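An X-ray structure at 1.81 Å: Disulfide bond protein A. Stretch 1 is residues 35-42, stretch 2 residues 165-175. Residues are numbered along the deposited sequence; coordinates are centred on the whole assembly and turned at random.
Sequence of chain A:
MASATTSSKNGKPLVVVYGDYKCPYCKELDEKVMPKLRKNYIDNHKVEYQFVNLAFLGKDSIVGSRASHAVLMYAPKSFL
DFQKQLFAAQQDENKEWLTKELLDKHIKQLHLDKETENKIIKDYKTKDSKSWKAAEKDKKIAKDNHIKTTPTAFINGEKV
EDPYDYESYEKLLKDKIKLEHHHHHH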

# COMPACT_ATOMS: atom_id res chain seq x y z
N PRO A 35 8.86 5.72 -7.30
CA PRO A 35 10.01 5.28 -8.09
C PRO A 35 11.36 5.65 -7.46
O PRO A 35 12.24 4.81 -7.32
CB PRO A 35 9.78 5.96 -9.44
CG PRO A 35 8.29 5.96 -9.55
CD PRO A 35 7.87 6.41 -8.15
N LYS A 36 11.51 6.91 -7.08
CA LYS A 36 12.75 7.38 -6.47
C LYS A 36 12.89 6.97 -5.01
O LYS A 36 13.99 6.63 -4.57
CB LYS A 36 12.86 8.90 -6.56
CG LYS A 36 13.19 9.41 -7.94
CD LYS A 36 13.25 10.93 -7.93
CE LYS A 36 13.41 11.47 -9.33
NZ LYS A 36 13.37 12.96 -9.35
N LEU A 37 11.80 7.02 -4.26
CA LEU A 37 11.85 6.64 -2.85
C LEU A 37 12.27 5.18 -2.74
O LEU A 37 13.08 4.82 -1.89
CB LEU A 37 10.47 6.83 -2.20
CG LEU A 37 10.45 6.67 -0.67
CD1 LEU A 37 11.32 7.75 -0.04
CD2 LEU A 37 9.01 6.77 -0.16
N ARG A 38 11.73 4.36 -3.62
CA ARG A 38 12.04 2.94 -3.64
C ARG A 38 13.50 2.69 -3.99
O ARG A 38 14.20 1.92 -3.33
CB ARG A 38 11.14 2.25 -4.67
CG ARG A 38 11.44 0.79 -4.88
CD ARG A 38 10.52 0.20 -5.93
NE ARG A 38 10.76 -1.23 -6.06
CZ ARG A 38 10.03 -2.05 -6.80
NH1 ARG A 38 8.99 -1.58 -7.48
NH2 ARG A 38 10.33 -3.34 -6.84
N LYS A 39 13.98 3.34 -5.04
CA LYS A 39 15.36 3.16 -5.46
C LYS A 39 16.39 3.67 -4.47
O LYS A 39 17.39 3.01 -4.22
CB LYS A 39 15.58 3.85 -6.81
CG LYS A 39 17.01 3.77 -7.32
CD LYS A 39 17.15 4.38 -8.71
CE LYS A 39 18.57 4.23 -9.23
NZ LYS A 39 18.68 4.67 -10.65
N ASN A 40 16.14 4.83 -3.89
CA ASN A 40 17.11 5.42 -2.97
C ASN A 40 16.97 5.12 -1.49
O ASN A 40 17.91 5.34 -0.73
CB ASN A 40 17.13 6.93 -3.18
CG ASN A 40 17.42 7.32 -4.62
OD1 ASN A 40 18.43 6.91 -5.19
ND2 ASN A 40 16.53 8.10 -5.21
N TYR A 41 15.82 4.61 -1.06
CA TYR A 41 15.66 4.35 0.36
C TYR A 41 14.98 3.06 0.79
O TYR A 41 15.28 2.54 1.87
CB TYR A 41 14.92 5.52 1.03
CG TYR A 41 15.71 6.80 1.14
CD1 TYR A 41 15.63 7.79 0.17
CD2 TYR A 41 16.57 7.01 2.22
CE1 TYR A 41 16.38 8.96 0.26
CE2 TYR A 41 17.32 8.17 2.33
CZ TYR A 41 17.22 9.14 1.34
OH TYR A 41 17.97 10.29 1.46
N ILE A 42 14.06 2.54 -0.02
CA ILE A 42 13.36 1.33 0.38
C ILE A 42 14.01 0.02 -0.04
O ILE A 42 14.22 -0.86 0.79
CB ILE A 42 11.90 1.36 -0.12
CG1 ILE A 42 11.21 2.65 0.33
CG2 ILE A 42 11.15 0.15 0.44
CD1 ILE A 42 9.82 2.85 -0.24
N ASP A 165 6.11 15.11 -3.47
CA ASP A 165 7.46 15.42 -3.93
C ASP A 165 8.54 14.59 -3.25
O ASP A 165 8.77 14.71 -2.05
CB ASP A 165 7.71 16.91 -3.73
CG ASP A 165 9.10 17.34 -4.12
OD1 ASP A 165 9.73 16.66 -4.95
OD2 ASP A 165 9.55 18.38 -3.60
N TYR A 166 9.21 13.74 -4.02
CA TYR A 166 10.26 12.90 -3.48
C TYR A 166 11.27 13.69 -2.66
O TYR A 166 11.69 13.25 -1.59
CB TYR A 166 10.99 12.17 -4.62
CG TYR A 166 12.31 11.58 -4.20
CD1 TYR A 166 12.37 10.50 -3.32
CD2 TYR A 166 13.51 12.12 -4.66
CE1 TYR A 166 13.59 9.98 -2.90
CE2 TYR A 166 14.74 11.61 -4.25
CZ TYR A 166 14.77 10.54 -3.37
OH TYR A 166 15.99 10.04 -2.95
N GLU A 167 11.66 14.86 -3.16
CA GLU A 167 12.65 15.68 -2.46
C GLU A 167 12.20 16.11 -1.07
O GLU A 167 13.02 16.42 -0.21
CB GLU A 167 13.01 16.92 -3.29
CG GLU A 167 13.32 16.60 -4.73
CD GLU A 167 14.15 17.67 -5.41
OE1 GLU A 167 13.85 18.87 -5.21
OE2 GLU A 167 15.09 17.32 -6.15
N SER A 168 10.89 16.13 -0.84
CA SER A 168 10.38 16.52 0.47
C SER A 168 10.63 15.38 1.46
O SER A 168 10.81 15.61 2.66
CB SER A 168 8.89 16.84 0.38
OG SER A 168 8.43 17.36 1.62
N TYR A 169 10.65 14.15 0.96
CA TYR A 169 10.91 12.99 1.82
C TYR A 169 12.40 12.99 2.12
O TYR A 169 12.83 12.84 3.27
CB TYR A 169 10.55 11.68 1.11
CG TYR A 169 9.07 11.47 0.89
CD1 TYR A 169 8.36 10.53 1.65
CD2 TYR A 169 8.38 12.19 -0.08
CE1 TYR A 169 7.01 10.32 1.44
CE2 TYR A 169 7.03 11.99 -0.29
CZ TYR A 169 6.34 11.05 0.47
OH TYR A 169 5.00 10.86 0.26
N GLU A 170 13.19 13.13 1.06
CA GLU A 170 14.65 13.15 1.16
C GLU A 170 15.10 14.19 2.17
O GLU A 170 16.07 13.97 2.91
CB GLU A 170 15.24 13.44 -0.22
CG GLU A 170 16.74 13.30 -0.31
CD GLU A 170 17.22 13.34 -1.75
OE1 GLU A 170 16.90 14.32 -2.45
OE2 GLU A 170 17.93 12.40 -2.17
N LYS A 171 14.39 15.31 2.22
CA LYS A 171 14.70 16.39 3.14
C LYS A 171 14.67 15.88 4.58
O LYS A 171 15.60 16.12 5.34
CB LYS A 171 13.70 17.53 2.95
CG LYS A 171 14.05 18.82 3.67
CD LYS A 171 13.15 19.94 3.17
CE LYS A 171 12.85 20.94 4.27
NZ LYS A 171 11.87 21.97 3.81
N LEU A 172 13.60 15.18 4.94
CA LEU A 172 13.47 14.63 6.29
C LEU A 172 14.45 13.49 6.56
O LEU A 172 14.92 13.32 7.69
CB LEU A 172 12.05 14.11 6.52
CG LEU A 172 10.99 15.13 6.93
CD1 LEU A 172 9.66 14.41 7.16
CD2 LEU A 172 11.43 15.84 8.20
N LEU A 173 14.76 12.73 5.52
CA LEU A 173 15.65 11.58 5.65
C LEU A 173 17.13 11.94 5.71
O LEU A 173 17.94 11.14 6.20
CB LEU A 173 15.40 10.59 4.50
CG LEU A 173 14.01 9.96 4.48
CD1 LEU A 173 13.80 9.22 3.18
CD2 LEU A 173 13.84 9.02 5.66
N LYS A 174 17.51 13.11 5.22
CA LYS A 174 18.91 13.51 5.24
C LYS A 174 19.50 13.41 6.63
O LYS A 174 20.48 12.70 6.86
CB LYS A 174 19.10 14.93 4.70
CG LYS A 174 19.21 14.99 3.19
CD LYS A 174 19.67 13.64 2.64
CE LYS A 174 19.70 13.61 1.12
NZ LYS A 174 20.76 14.49 0.57
N ASP A 175 18.92 14.16 7.56
CA ASP A 175 19.36 14.12 8.95
C ASP A 175 19.09 12.70 9.45
O ASP A 175 17.99 12.46 10.01
CB ASP A 175 18.59 15.13 9.80
CG ASP A 175 17.63 15.99 8.98
OD1 ASP A 175 17.49 17.19 9.29
OD2 ASP A 175 17.01 15.46 8.03

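Two helical segments far apart in sequence, 35-42 and 166-174, run in roughly the same direction, with 25° between their axes and a closest approach of 10.0 Å. That spacing leaves room for large side chains between them, and the contact, which buries 431 Å² summed over both sides, is built mainly from two tyrosines that each fit into a hole on the other helix. No clear hydrogen bond crosses it; the evidence points to packing.

Tyr-166, at the start of its helix, has the most area covered by the other stretch, 113 Å². Its CA-to-CB bond points toward the first helix, and with chi1 at 165° (t) and chi2 at 68° the ring sits among Lys-36, Leu-37, Asn-40 and Tyr-41. The backbones come close here, with Leu-37 CA 6.5 Å from Tyr-166 CA, and Leu-37 N lies 3.6 Å from Tyr-166 CD1. One ring face is covered by Lys-36: its CB is 3.6 Å from the ring centroid and 11° off the normal, a CH-pi contact. With chi1 at -74° (m) and chi2 to chi4 all t, the lysine then extends past the ring, Lys-36 CD reaching 3.5 Å from Tyr-166 CD2, while the charged end leads away. A long aliphatic chain suits this position because it can cover an aromatic face without burying its amine.

The phenol oxygen of Tyr-166 ends in a more polar setting. Asn-40, with chi1 at -56° (m), places ND2 3.0 Å from Tyr-166 OH, and Glu-170 OE2 is 3.2 Å from the same Tyr-166 OH; whether these pairs are hydrogen bonds is left open by the geometry.

Tyr-41 is the reciprocal knob, inserted among Tyr-166, Glu-170, Leu-173 and Lys-174 with 95 Å² covered. Its chi1 of -71° (m) and chi2 of 93° present a ring face to Leu-173, whose CD1 stands 3.5 Å from the centroid and only 5° off the normal. Leu-173 reaches this position with chi1 -64° (m) and chi2 169° (t). At the ring edge, Tyr-41 CE1 is 3.4 Å from Tyr-166 OH, so the two knobs also touch each other. Beyond the ring, Tyr-41 OH packs against the aliphatic part of Glu-170, 3.7 Å from its CG, a contact that uses the acid's methylene rather than its charge.

Leu-37 fills the buried space beside the tyrosines. Its CA-to-CB bond points sideways, but chi1 at -172° (t) and chi2 at 63° (p) bring its end nearer the second helix. CD1 of Leu-37 lies 4.2 Å from Tyr-169 CB, 4.3 Å from Leu-173 CD1 and 4.3 Å from Tyr-166 CE1; CD2 of Leu-37 also lies 4.2 Å from Tyr-169 CD1, so a compact apolar side chain fits this buried place without leaving a polar group unpaired.

Asp-165 makes no contact with the first helix but caps the second, Asp-165 OD1 accepting a weak hydrogen bond from Glu-167 N at 3.2 Å and 144°.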